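Local structure of R.Ecl18kI (Enterobacter cloacae, 2GB7) at residues I279-I283 / Y296-L300; F25-Y29 / S126-L130; K173-L178 / G200-Y205; I137-Q142 / D160-V166. The protein is a type II restriction endonuclease that recognises the double-stranded DNA sequence 5'-CCNGG-3' and cleaves before its first cytosine. The protein carries 1 engineered substitution. All blocks are in the same frame, centred on the assembly; numbering follows the deposited sequence.

In the fold
The four contacts follow one another along the chain, and none nests in or crosses another. Contact 2 closes the longest loop, 96 mostly helical residues, and ties helix 24-34 to the C-terminal part of helix 102-134. The chain then enters the mixed sheet, where contact 4 pairs strands 140-141 and 161-163. Contact 3 follows, joining the neighbouring strands 177-181 and 204-207 at their leading ends. Contacts 3 and 4 meet through the backbone pairing of Met163 with Met177. Contact 1, last in the chain, is the hairpin of helices 269-285 and 290-302. Its polar side chains reach back to strand 140-141, while Glu129 of contact 2 packs on Val141.

Contact 1 (I279-I283 / Y296-L300)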
loop_
_atom_site.group_PDB
_atom_site.type_symbol
_atom_site.label_atom_id
_atom_site.label_comp_id
_atom_site.label_asym_id
_atom_site.label_seq_id
_atom_site.Cartn_x
_atom_site.Cartn_y
_atom_site.Cartn_z
ATOM N N ILE F 279 22.357 19.686 11.479
ATOM C CA ILE F 279 21.396 20.704 11.900
ATOM C C ILE F 279 21.274 21.797 10.834
ATOM O O ILE F 279 20.156 22.135 10.419
ATOM C CB ILE F 279 21.813 21.349 13.240
ATOM C CG1 ILE F 279 21.711 20.322 14.383
ATOM C CG2 ILE F 279 20.930 22.570 13.547
ATOM C CD1 ILE F 279 22.410 20.748 15.709
ATOM N N LEU F 280 22.423 22.322 10.383
ATOM C CA LEU F 280 22.452 23.400 9.379
ATOM C C LEU F 280 21.737 22.968 8.107
ATOM O O LEU F 280 21.031 23.756 7.491
ATOM C CB LEU F 280 23.886 23.877 9.091
ATOM C CG LEU F 280 24.575 24.679 10.209
ATOM C CD1 LEU F 280 26.064 24.826 9.957
ATOM C CD2 LEU F 280 23.928 26.053 10.414
ATOM N N LYS F 281 21.914 21.706 7.732
ATOM C CA LYS F 281 21.202 21.083 6.621
ATOM C C LYS F 281 19.686 21.106 6.818
ATOM O O LYS F 281 18.913 21.415 5.908
ATOM C CB LYS F 281 21.666 19.633 6.529
ATOM C CG LYS F 281 21.358 18.917 5.251
ATOM C CD LYS F 281 22.616 18.721 4.418
ATOM C CE LYS F 281 23.624 17.814 5.129
ATOM N NZ LYS F 281 24.793 17.500 4.250
ATOM N N GLN F 282 19.251 20.778 8.024
ATOM C CA GLN F 282 17.824 20.762 8.311
ATOM C C GLN F 282 17.226 22.164 8.376
ATOM O O GLN F 282 16.109 22.368 7.919
ATOM C CB GLN F 282 17.553 19.986 9.594
ATOM C CG GLN F 282 17.846 18.499 9.434
ATOM C CD GLN F 282 17.823 17.785 10.755
ATOM O OE1 GLN F 282 16.762 17.341 11.221
ATOM N NE2 GLN F 282 18.984 17.659 11.372
ATOM N N ILE F 283 17.982 23.134 8.890
ATOM C CA ILE F 283 17.524 24.530 8.887
ATOM C C ILE F 283 17.263 25.000 7.447
ATOM O O ILE F 283 16.314 25.759 7.200
ATOM C CB ILE F 283 18.502 25.489 9.591
ATOM C CG1 ILE F 283 18.544 25.223 11.094
ATOM C CG2 ILE F 283 18.094 26.952 9.351
ATOM C CD1 ILE F 283 19.749 25.861 11.792
ATOM N N TYR F 296 15.920 24.439 15.702
ATOM C CA TYR F 296 17.235 23.952 15.308
ATOM C C TYR F 296 18.369 24.852 15.807
ATOM O O TYR F 296 19.417 24.371 16.226
ATOM C CB TYR F 296 17.303 23.786 13.809
ATOM C CG TYR F 296 16.621 22.535 13.306
ATOM C CD1 TYR F 296 15.487 22.633 12.517
ATOM C CD2 TYR F 296 17.130 21.257 13.588
ATOM C CE1 TYR F 296 14.848 21.516 12.043
ATOM C CE2 TYR F 296 16.477 20.103 13.114
ATOM C CZ TYR F 296 15.327 20.267 12.334
ATOM O OH TYR F 296 14.622 19.209 11.777
ATOM N N ARG F 297 18.161 26.161 15.776
ATOM C CA ARG F 297 19.227 27.058 16.211
ATOM C C ARG F 297 19.480 26.935 17.717
ATOM O O ARG F 297 20.616 27.110 18.158
ATOM C CB ARG F 297 19.035 28.497 15.674
ATOM C CG ARG F 297 17.862 29.250 16.171
ATOM C CD ARG F 297 17.830 30.692 15.602
ATOM N NE ARG F 297 18.025 30.757 14.148
ATOM C CZ ARG F 297 17.849 31.861 13.416
ATOM N NH1 ARG F 297 17.474 32.996 13.997
ATOM N NH2 ARG F 297 18.046 31.838 12.102
ATOM N N ASN F 298 18.462 26.566 18.504
ATOM C CA ASN F 298 18.704 26.234 19.921
ATOM C C ASN F 298 19.650 25.045 20.043
ATOM O O ASN F 298 20.538 25.023 20.899
ATOM C CB ASN F 298 17.416 25.908 20.667
ATOM C CG ASN F 298 16.504 27.100 20.811
ATOM O OD1 ASN F 298 16.958 28.253 20.870
ATOM N ND2 ASN F 298 15.198 26.832 20.895
ATOM N N ARG F 299 19.460 24.054 19.179
ATOM C CA ARG F 299 20.347 22.893 19.213
ATOM C C ARG F 299 21.761 23.239 18.779
ATOM O O ARG F 299 22.712 22.739 19.351
ATOM C CB ARG F 299 19.771 21.758 18.370
ATOM C CG ARG F 299 18.561 21.152 19.064
ATOM C CD ARG F 299 17.815 20.226 18.191
ATOM N NE ARG F 299 18.634 19.115 17.700
ATOM C CZ ARG F 299 18.267 18.367 16.666
ATOM N NH1 ARG F 299 17.122 18.627 16.063
ATOM N NH2 ARG F 299 19.028 17.368 16.245
ATOM N N LEU F 300 21.883 24.076 17.754
ATOM C CA LEU F 300 23.180 24.552 17.243
ATOM C C LEU F 300 23.892 25.316 18.361
ATOM O O LEU F 300 25.066 25.101 18.638
ATOM C CB LEU F 300 22.931 25.483 16.055
ATOM C CG LEU F 300 23.811 25.475 14.811
ATOM C CD1 LEU F 300 24.145 24.054 14.354
ATOM C CD2 LEU F 300 23.094 26.226 13.702
#
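Ile279 and Ile283 of helix 269-285 mesh with Tyr296 and Leu300 of helix 290-302 in an antiparallel helical hairpin, the axes 9.8 Å apart at 162°. Ile279 divides its branches: CG2 lies 3.6 Å from Leu300 CD1, while CD1 reaches Arg299 CB. The Ile283 and Tyr296 side chains run antiparallel, with Ile283 CG1 3.3 Å from Tyr296 CB. With its first torsion away from a staggered position (-141°), Leu300 sets CD2 3.4 Å from Leu280 CD2, tighter than usual van der Waals contact, and near Ile283 CD1. The Gln282 side chain lies roughly perpendicular to that of Tyr296. Its CB sits over one ring face, 3.9 Å from the centroid in a CH-pi contact, and the extended chain beyond CG carries the amide to the phenol end. There Tyr296 OH donates a weak hydrogen bond to Gln282 OE1 (2.9 Å), the amide plane turned 63° from the ring. Gln282 OE1 also accepts from Val141 N, and its NE2 donates to Asp140 OD1. Arg299, bent at its third torsion, donates through NH1 to Val139 O. The hairpin is thus mostly apolar inside, with one weak polar link, while Gln282 and Arg299 bond it to residues 139-141 at the sheet edge.

Contact 2 (F25-Y29 / S126-L130)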
loop_
_atom_site.group_PDB
_atom_site.type_symbol
_atom_site.label_atom_id
_atom_site.label_comp_id
_atom_site.label_asym_id
_atom_site.label_seq_id
_atom_site.Cartn_x
_atom_site.Cartn_y
_atom_site.Cartn_z
ATOM N N PHE F 25 3.625 19.636 4.735
ATOM C CA PHE F 25 4.266 20.287 5.886
ATOM C C PHE F 25 3.817 21.730 6.079
ATOM O O PHE F 25 3.592 22.170 7.213
ATOM C CB PHE F 25 5.785 20.245 5.808
ATOM C CG PHE F 25 6.432 20.777 7.034
ATOM C CD1 PHE F 25 6.642 19.947 8.132
ATOM C CD2 PHE F 25 6.780 22.120 7.134
ATOM C CE1 PHE F 25 7.205 20.432 9.292
ATOM C CE2 PHE F 25 7.342 22.609 8.286
ATOM C CZ PHE F 25 7.554 21.775 9.365
ATOM N N ALA F 26 3.717 22.477 4.986
ATOM C CA ALA F 26 3.227 23.856 5.076
ATOM C C ALA F 26 1.833 23.918 5.714
ATOM O O ALA F 26 1.542 24.841 6.496
ATOM C CB ALA F 26 3.197 24.502 3.689
ATOM N N LEU F 27 0.957 22.969 5.357
ATOM C CA LEU F 27 -0.413 22.980 5.910
ATOM C C LEU F 27 -0.370 22.663 7.387
ATOM O O LEU F 27 -1.031 23.306 8.197
ATOM C CB LEU F 27 -1.335 21.987 5.178
ATOM C CG LEU F 27 -2.737 21.755 5.770
ATOM C CD1 LEU F 27 -3.518 23.057 5.823
ATOM C CD2 LEU F 27 -3.551 20.691 4.988
ATOM N N VAL F 28 0.448 21.677 7.739
ATOM C CA VAL F 28 0.596 21.311 9.141
ATOM C C VAL F 28 1.179 22.491 9.911
ATOM O O VAL F 28 0.715 22.811 10.999
ATOM C CB VAL F 28 1.483 20.037 9.318
ATOM C CG1 VAL F 28 1.866 19.862 10.791
ATOM C CG2 VAL F 28 0.782 18.775 8.815
ATOM N N TYR F 29 2.197 23.131 9.352
ATOM C CA TYR F 29 2.826 24.273 10.037
ATOM C C TYR F 29 1.840 25.436 10.195
ATOM O O TYR F 29 1.751 26.029 11.270
ATOM C CB TYR F 29 4.089 24.718 9.300
ATOM C CG TYR F 29 4.843 25.830 10.008
ATOM C CD1 TYR F 29 5.847 25.534 10.915
ATOM C CD2 TYR F 29 4.550 27.166 9.768
ATOM C CE1 TYR F 29 6.534 26.562 11.579
ATOM C CE2 TYR F 29 5.230 28.198 10.403
ATOM C CZ TYR F 29 6.225 27.895 11.304
ATOM O OH TYR F 29 6.888 28.925 11.941
ATOM N N SER F 126 4.621 15.025 9.808
ATOM C CA SER F 126 4.902 16.427 10.121
ATOM C C SER F 126 4.321 16.786 11.480
ATOM O O SER F 126 4.924 17.515 12.264
ATOM C CB SER F 126 4.312 17.326 9.050
ATOM O OG SER F 126 4.961 17.090 7.819
ATOM N N ILE F 127 3.114 16.292 11.737
ATOM C CA ILE F 127 2.481 16.526 13.043
ATOM C C ILE F 127 3.356 15.943 14.172
ATOM O O ILE F 127 3.573 16.569 15.231
ATOM C CB ILE F 127 1.078 15.904 13.072
ATOM C CG1 ILE F 127 0.136 16.725 12.156
ATOM C CG2 ILE F 127 0.567 15.848 14.545
ATOM C CD1 ILE F 127 -1.184 16.016 11.904
ATOM N N LEU F 128 3.897 14.742 13.968
ATOM C CA LEU F 128 4.762 14.115 15.002
ATOM C C LEU F 128 6.121 14.815 15.143
ATOM O O LEU F 128 6.680 14.911 16.231
ATOM C CB LEU F 128 4.960 12.623 14.674
ATOM C CG LEU F 128 3.670 11.781 14.731
ATOM C CD1 LEU F 128 3.980 10.331 14.212
ATOM C CD2 LEU F 128 3.151 11.769 16.204
ATOM N N GLU F 129 6.619 15.336 14.018
ATOM C CA GLU F 129 7.852 16.099 14.013
ATOM C C GLU F 129 7.689 17.343 14.877
ATOM O O GLU F 129 8.503 17.602 15.785
ATOM C CB GLU F 129 8.111 16.518 12.578
ATOM C CG GLU F 129 9.347 17.279 12.366
ATOM C CD GLU F 129 9.583 17.560 10.897
ATOM O OE1 GLU F 129 8.888 16.953 10.037
ATOM O OE2 GLU F 129 10.481 18.379 10.622
ATOM N N LEU F 130 6.627 18.102 14.629
ATOM C CA LEU F 130 6.384 19.301 15.437
ATOM C C LEU F 130 6.102 18.987 16.903
ATOM O O LEU F 130 6.453 19.767 17.758
ATOM C CB LEU F 130 5.262 20.152 14.825
ATOM C CG LEU F 130 5.664 20.778 13.487
ATOM C CD1 LEU F 130 4.457 21.412 12.817
ATOM C CD2 LEU F 130 6.738 21.843 13.670
#
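A helix-helix crossing packs Phe25 and Val28 of helix 24-34, near the N terminus, on Ser126, Ile127 and Leu130 of helix 102-134, whose 126-130 segment lies in the EcoRII C-terminal family region. The local axes pass 9.8 Å apart at 49°, and no hydrogen bond spans them. Val28 touches three residues of the other helix. With CG1 anti to the backbone N (chi1 168°), that methyl lies 3.6 Å from Leu130 CD1 and 3.8 Å from Ile127 CG1, while CG2 rests on Ser126 CB at 3.8 Å. Met56 of helix 49-77 also touches Val28, so three helices converge here. Phe25, about one turn earlier, brings its ring to the second helix, CZ 4.4 Å from Leu130 CD2. The side chains of Glu129 and Phe25 run roughly perpendicular, with OE1 3.9 Å from Phe25 CE1 and the carboxylate and ring planes 38° apart. Phe289 meets the same ring edge-to-face, and Tyr29 OH accepts from Tyr291 N, linking this helix to the C-terminal hairpin. Ser126 OG is satisfied within its own helix by Lys122 O, yet it also sits at the ring edge, near the ring plane, 3.3 Å from Phe25 CD1.

Contact 3 (K173-L178 / G200-Y205); sequences KRNTML and GIREMY
The guanidinium of Arg202 and the ring of Tyr205 are the two flat groups through which 200-205 meets 173-178. Arg202 is met at its edge, in plane, by three oxygens. NH1 donates to Lys173 O at 2.9 Å (160°), approaching from above that carbonyl's plane. NH2 gives a weak bond to Thr176 O at 3.0 Å. The third oxygen belongs to the next residue of the same segment: Glu203 OE2 accepts from NE with its anti lone pair, a salt bridge of 2.8 Å. A bend at the third torsion (61°) folds the guanidinium into this position, where bonds along its edge limit its rotation. Tyr205 has Met177 SD over one face, 4.5 Å from the ring centroid, a Met-aromatic contact, and Leu178 O at its edge. Lys173 O is held more than once: it also receives Thr176 OG1 at 2.6 Å and Thr176 N within the type II turn 173-176. The extended Lys173 side chain lies antiparallel to that of Arg202, and its NZ donates a hydrogen bond to Gly200 O (2.8 Å), just after helix 191-199. Beyond the turn, Leu178 CD1 packs 3.6 Å from Ile201 CG1, and a water bridges Leu178 N to Glu203 O. Strand pairing then begins with Tyr205 N donating almost straight (174°) to Leu178 O at 3.0 Å. Strand 177-181, helix 191-199 and strand 204-207 form a beta-alpha-beta unit, its parallel strands lying within the mixed sheet of this PD-(D/E)XK nuclease.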
loop_
_atom_site.group_PDB
_atom_site.type_symbol
_atom_site.label_atom_id
_atom_site.label_comp_id
_atom_site.label_asym_id
_atom_site.label_seq_id
_atom_site.Cartn_x
_atom_site.Cartn_y
_atom_site.Cartn_z
ATOM N N LYS F 173 24.016 3.498 18.835
ATOM C CA LYS F 173 22.551 3.529 18.953
ATOM C C LYS F 173 22.073 3.448 20.390
ATOM O O LYS F 173 20.917 3.637 20.676
ATOM C CB LYS F 173 21.911 2.419 18.095
ATOM C CG LYS F 173 22.345 1.007 18.537
ATOM C CD LYS F 173 22.016 -0.002 17.447
ATOM C CE LYS F 173 22.737 -1.316 17.755
ATOM N NZ LYS F 173 22.350 -2.334 16.761
ATOM N N ARG F 174 22.975 3.190 21.322
ATOM C CA ARG F 174 22.609 3.262 22.729
ATOM C C ARG F 174 21.987 4.629 23.099
ATOM O O ARG F 174 22.463 5.687 22.664
ATOM C CB ARG F 174 23.844 2.973 23.579
ATOM C CG ARG F 174 23.613 2.982 25.079
ATOM C CD ARG F 174 24.793 2.316 25.786
ATOM N NE ARG F 174 24.459 2.027 27.188
ATOM C CZ ARG F 174 23.953 0.863 27.607
ATOM N NH1 ARG F 174 23.729 -0.126 26.759
ATOM N NH2 ARG F 174 23.679 0.688 28.882
ATOM N N ASN F 175 20.912 4.586 23.891
ATOM C CA ASN F 175 20.212 5.778 24.371
ATOM C C ASN F 175 19.588 6.616 23.275
ATOM O O ASN F 175 19.333 7.795 23.486
ATOM C CB ASN F 175 21.103 6.644 25.278
ATOM C CG ASN F 175 21.434 5.948 26.595
ATOM O OD1 ASN F 175 20.593 5.251 27.156
ATOM N ND2 ASN F 175 22.660 6.126 27.094
ATOM N N THR F 176 19.328 5.988 22.118
ATOM C CA THR F 176 18.598 6.661 21.051
ATOM C C THR F 176 17.144 6.173 20.973
ATOM O O THR F 176 16.733 5.161 21.610
ATOM C CB THR F 176 19.277 6.497 19.667
ATOM O OG1 THR F 176 19.236 5.116 19.298
ATOM C CG2 THR F 176 20.761 6.988 19.681
ATOM N N MET F 177 16.355 6.896 20.191
ATOM C CA MET F 177 14.969 6.460 19.957
ATOM C C MET F 177 14.677 6.679 18.488
ATOM O O MET F 177 15.055 7.716 17.932
ATOM C CB MET F 177 13.966 7.258 20.807
ATOM C CG MET F 177 12.548 6.868 20.457
ATOM S SD MET F 177 11.340 7.711 21.501
ATOM C CE MET F 177 11.935 7.156 23.027
ATOM N N LEU F 178 14.041 5.690 17.849
ATOM C CA LEU F 178 13.622 5.797 16.466
ATOM C C LEU F 178 12.129 5.669 16.393
ATOM O O LEU F 178 11.550 4.802 17.040
ATOM C CB LEU F 178 14.211 4.659 15.615
ATOM C CG LEU F 178 15.742 4.564 15.601
ATOM C CD1 LEU F 178 16.146 3.394 14.742
ATOM C CD2 LEU F 178 16.366 5.847 15.105
ATOM N N GLY F 200 19.563 -3.850 12.103
ATOM C CA GLY F 200 19.967 -4.162 13.507
ATOM C C GLY F 200 19.395 -3.179 14.508
ATOM O O GLY F 200 19.909 -3.029 15.621
ATOM N N ILE F 201 18.311 -2.525 14.131
ATOM C CA ILE F 201 17.640 -1.612 15.044
ATOM C C ILE F 201 17.280 -2.350 16.335
ATOM O O ILE F 201 16.820 -3.487 16.315
ATOM C CB ILE F 201 16.426 -0.979 14.340
ATOM C CG1 ILE F 201 16.956 0.095 13.414
ATOM C CG2 ILE F 201 15.458 -0.398 15.358
ATOM C CD1 ILE F 201 15.937 0.509 12.367
ATOM N N ARG F 202 17.580 -1.726 17.482
ATOM C CA ARG F 202 17.303 -2.346 18.767
ATOM C C ARG F 202 15.785 -2.424 19.023
ATOM O O ARG F 202 15.252 -3.458 19.384
ATOM C CB ARG F 202 17.949 -1.522 19.882
ATOM C CG ARG F 202 17.763 -2.147 21.263
ATOM C CD ARG F 202 18.337 -1.250 22.377
ATOM N NE ARG F 202 17.655 0.053 22.387
ATOM C CZ ARG F 202 18.151 1.186 21.882
ATOM N NH1 ARG F 202 19.367 1.222 21.344
ATOM N NH2 ARG F 202 17.415 2.295 21.924
ATOM N N GLU F 203 15.108 -1.313 18.775
ATOM C CA GLU F 203 13.673 -1.230 18.953
ATOM C C GLU F 203 13.192 -0.049 18.141
ATOM O O GLU F 203 13.921 0.926 17.938
ATOM C CB GLU F 203 13.311 -1.026 20.417
ATOM C CG GLU F 203 13.930 0.214 21.025
ATOM C CD GLU F 203 13.880 0.195 22.542
ATOM O OE1 GLU F 203 12.736 0.104 23.083
ATOM O OE2 GLU F 203 14.974 0.290 23.184
ATOM N N MET F 204 11.971 -0.133 17.646
ATOM C CA MET F 204 11.385 0.987 16.908
ATOM C C MET F 204 9.981 1.230 17.422
ATOM O O MET F 204 9.202 0.294 17.669
ATOM C CB MET F 204 11.363 0.741 15.381
ATOM C CG MET F 204 11.335 2.040 14.494
ATOM S SD MET F 204 11.153 1.714 12.760
ATOM C CE MET F 204 12.267 0.335 12.522
ATOM N N TYR F 205 9.654 2.496 17.533
ATOM C CA TYR F 205 8.284 2.862 17.911
ATOM C C TYR F 205 7.552 3.105 16.613
ATOM O O TYR F 205 8.055 3.825 15.751
ATOM C CB TYR F 205 8.301 4.143 18.725
ATOM C CG TYR F 205 8.931 3.894 20.093
ATOM C CD1 TYR F 205 8.130 3.730 21.207
ATOM C CD2 TYR F 205 10.312 3.764 20.215
ATOM C CE1 TYR F 205 8.688 3.479 22.461
ATOM C CE2 TYR F 205 10.878 3.468 21.425
ATOM C CZ TYR F 205 10.057 3.344 22.551
ATOM O OH TYR F 205 10.621 3.103 23.786
HETATM O O HOH W 1 14.466 3.181 19.321
#

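Contact 4 (I137-Q142 / D160-V166); sequences IPVDVQ and DLVMPGV
Asp140 and Val166 make the shortest polar bond between the two segments: Val166 N, at the start of helix 166-171, donates to Asp140 OD2 at 2.8 Å from above the carboxylate plane. The negative charge of Asp140 is probably favoured by the positive end of that helix, and the carboxylate also takes Ser278 OG on OD2 and a salt bridge from Arg299 on OD1. The backbone of Asp140 belongs to the antiparallel pairing of strands 140-141 and 161-163, at one margin of the nuclease sheet. Asp140 and Val162 form the hydrogen-bonded pair, with Asp140 N to Val162 O 2.9 Å and Val162 N to Asp140 O 3.0 Å. Gln142 N extends the pairing to Asp160 O at 3.2 Å, its donor lying above the carbonyl plane. Toward strand 177-181, Asp160 and Leu161 sit opposite the single residue Ile179, a classic beta bulge. Where regular pairing stops, Pro164, preceded by a cis peptide, sets its CA 3.2 Å from Pro138 O in a CA-H...O contact. The side chains alternate faces. Val141 and Leu161 lie side by side on one, CG2 to CD2 3.9 Å, against helix 102-134, which touches both. Asp140 and Val162 point to the other face; Gln142, bent at its second torsion (-87°), lays CG against Val162 CG2 and brings its amide to Val166 CG1. At the far end Pro138 CG rests on Pro164 CB at 3.8 Å. There Met163, bent at its second and third torsions, sets CG 3.4 Å from Ile137 CG2, closer than usual van der Waals contact.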
loop_
_atom_site.group_PDB
_atom_site.type_symbol
_atom_site.label_atom_id
_atom_site.label_comp_id
_atom_site.label_asym_id
_atom_site.label_seq_id
_atom_site.Cartn_x
_atom_site.Cartn_y
_atom_site.Cartn_z
ATOM N N ILE F 137 12.597 18.074 22.349
ATOM C CA ILE F 137 13.401 16.857 22.282
ATOM C C ILE F 137 14.224 16.935 21.000
ATOM O O ILE F 137 13.683 17.243 19.967
ATOM C CB ILE F 137 12.492 15.616 22.340
ATOM C CG1 ILE F 137 11.817 15.537 23.718
ATOM C CG2 ILE F 137 13.277 14.313 22.061
ATOM C CD1 ILE F 137 10.714 14.491 23.836
ATOM N N PRO F 138 15.552 16.664 21.090
ATOM C CA PRO F 138 16.395 16.715 19.879
ATOM C C PRO F 138 16.091 15.568 18.960
ATOM O O PRO F 138 16.186 14.425 19.382
ATOM C CB PRO F 138 17.812 16.557 20.430
ATOM C CG PRO F 138 17.655 15.837 21.757
ATOM C CD PRO F 138 16.305 16.309 22.298
ATOM N N VAL F 139 15.720 15.893 17.722
ATOM C CA VAL F 139 15.508 14.904 16.681
ATOM C C VAL F 139 16.063 15.392 15.356
ATOM O O VAL F 139 16.078 16.605 15.049
ATOM C CB VAL F 139 14.024 14.520 16.473
ATOM C CG1 VAL F 139 13.445 13.861 17.721
ATOM C CG2 VAL F 139 13.181 15.766 16.022
ATOM N N ASP F 140 16.556 14.433 14.592
ATOM C CA ASP F 140 16.790 14.641 13.190
ATOM C C ASP F 140 15.615 14.067 12.443
ATOM O O ASP F 140 15.074 13.016 12.805
ATOM C CB ASP F 140 18.081 13.977 12.713
ATOM C CG ASP F 140 19.323 14.769 13.096
ATOM O OD1 ASP F 140 19.191 15.868 13.681
ATOM O OD2 ASP F 140 20.450 14.278 12.850
ATOM N N VAL F 141 15.239 14.768 11.385
ATOM C CA VAL F 141 14.122 14.386 10.566
ATOM C C VAL F 141 14.712 13.824 9.273
ATOM O O VAL F 141 15.342 14.544 8.501
ATOM C CB VAL F 141 13.235 15.603 10.261
ATOM C CG1 VAL F 141 12.030 15.208 9.383
ATOM C CG2 VAL F 141 12.800 16.268 11.562
ATOM N N GLN F 142 14.539 12.526 9.060
ATOM C CA GLN F 142 15.117 11.863 7.885
ATOM C C GLN F 142 14.784 12.513 6.524
ATOM O O GLN F 142 15.607 12.493 5.609
ATOM C CB GLN F 142 14.937 10.346 7.994
ATOM C CG GLN F 142 15.867 9.710 9.035
ATOM C CD GLN F 142 17.235 9.330 8.483
ATOM O OE1 GLN F 142 17.960 8.549 9.098
ATOM N NE2 GLN F 142 17.599 9.884 7.328
ATOM N N ASP F 160 11.210 7.933 10.567
ATOM C CA ASP F 160 10.914 9.350 10.362
ATOM C C ASP F 160 11.729 10.270 11.253
ATOM O O ASP F 160 12.170 11.326 10.801
ATOM C CB ASP F 160 9.449 9.588 10.623
ATOM C CG ASP F 160 8.592 8.921 9.576
ATOM O OD1 ASP F 160 8.927 9.012 8.351
ATOM O OD2 ASP F 160 7.624 8.244 9.959
ATOM N N LEU F 161 11.882 9.876 12.518
ATOM C CA LEU F 161 12.586 10.704 13.506
ATOM C C LEU F 161 13.628 9.902 14.239
ATOM O O LEU F 161 13.391 8.756 14.596
ATOM C CB LEU F 161 11.604 11.230 14.533
ATOM C CG LEU F 161 10.457 12.053 13.954
ATOM C CD1 LEU F 161 9.354 12.261 14.946
ATOM C CD2 LEU F 161 10.960 13.376 13.359
ATOM N N VAL F 162 14.781 10.525 14.447
ATOM C CA VAL F 162 15.896 9.896 15.125
ATOM C C VAL F 162 16.323 10.806 16.282
ATOM O O VAL F 162 16.743 11.940 16.057
ATOM C CB VAL F 162 17.093 9.760 14.188
ATOM C CG1 VAL F 162 18.272 9.088 14.910
ATOM C CG2 VAL F 162 16.720 8.993 12.875
ATOM N N MET F 163 16.214 10.307 17.501
ATOM C CA MET F 163 16.557 11.079 18.702
ATOM C C MET F 163 17.866 10.488 19.227
ATOM O O MET F 163 17.916 9.296 19.542
ATOM C CB MET F 163 15.438 10.885 19.733
ATOM C CG MET F 163 15.384 11.837 20.912
ATOM S SD MET F 163 16.850 11.758 21.983
ATOM C CE MET F 163 16.715 10.106 22.634
ATOM N N PRO F 164 18.905 11.324 19.423
ATOM C CA PRO F 164 18.963 12.780 19.239
ATOM C C PRO F 164 19.380 13.238 17.864
ATOM O O PRO F 164 19.272 14.436 17.534
ATOM C CB PRO F 164 20.005 13.196 20.282
ATOM C CG PRO F 164 21.043 12.044 20.192
ATOM C CD PRO F 164 20.154 10.796 20.014
ATOM N N GLY F 165 19.891 12.333 17.044
ATOM C CA GLY F 165 20.313 12.760 15.737
ATOM C C GLY F 165 20.945 11.600 15.029
ATOM O O GLY F 165 21.339 10.618 15.675
ATOM N N VAL F 166 21.049 11.720 13.705
ATOM C CA VAL F 166 21.705 10.672 12.898
ATOM C C VAL F 166 23.203 10.489 13.202
ATOM O O VAL F 166 23.687 9.370 13.190
ATOM C CB VAL F 166 21.473 10.852 11.369
ATOM C CG1 VAL F 166 19.988 10.715 11.067
ATOM C CG2 VAL F 166 21.988 12.201 10.875
#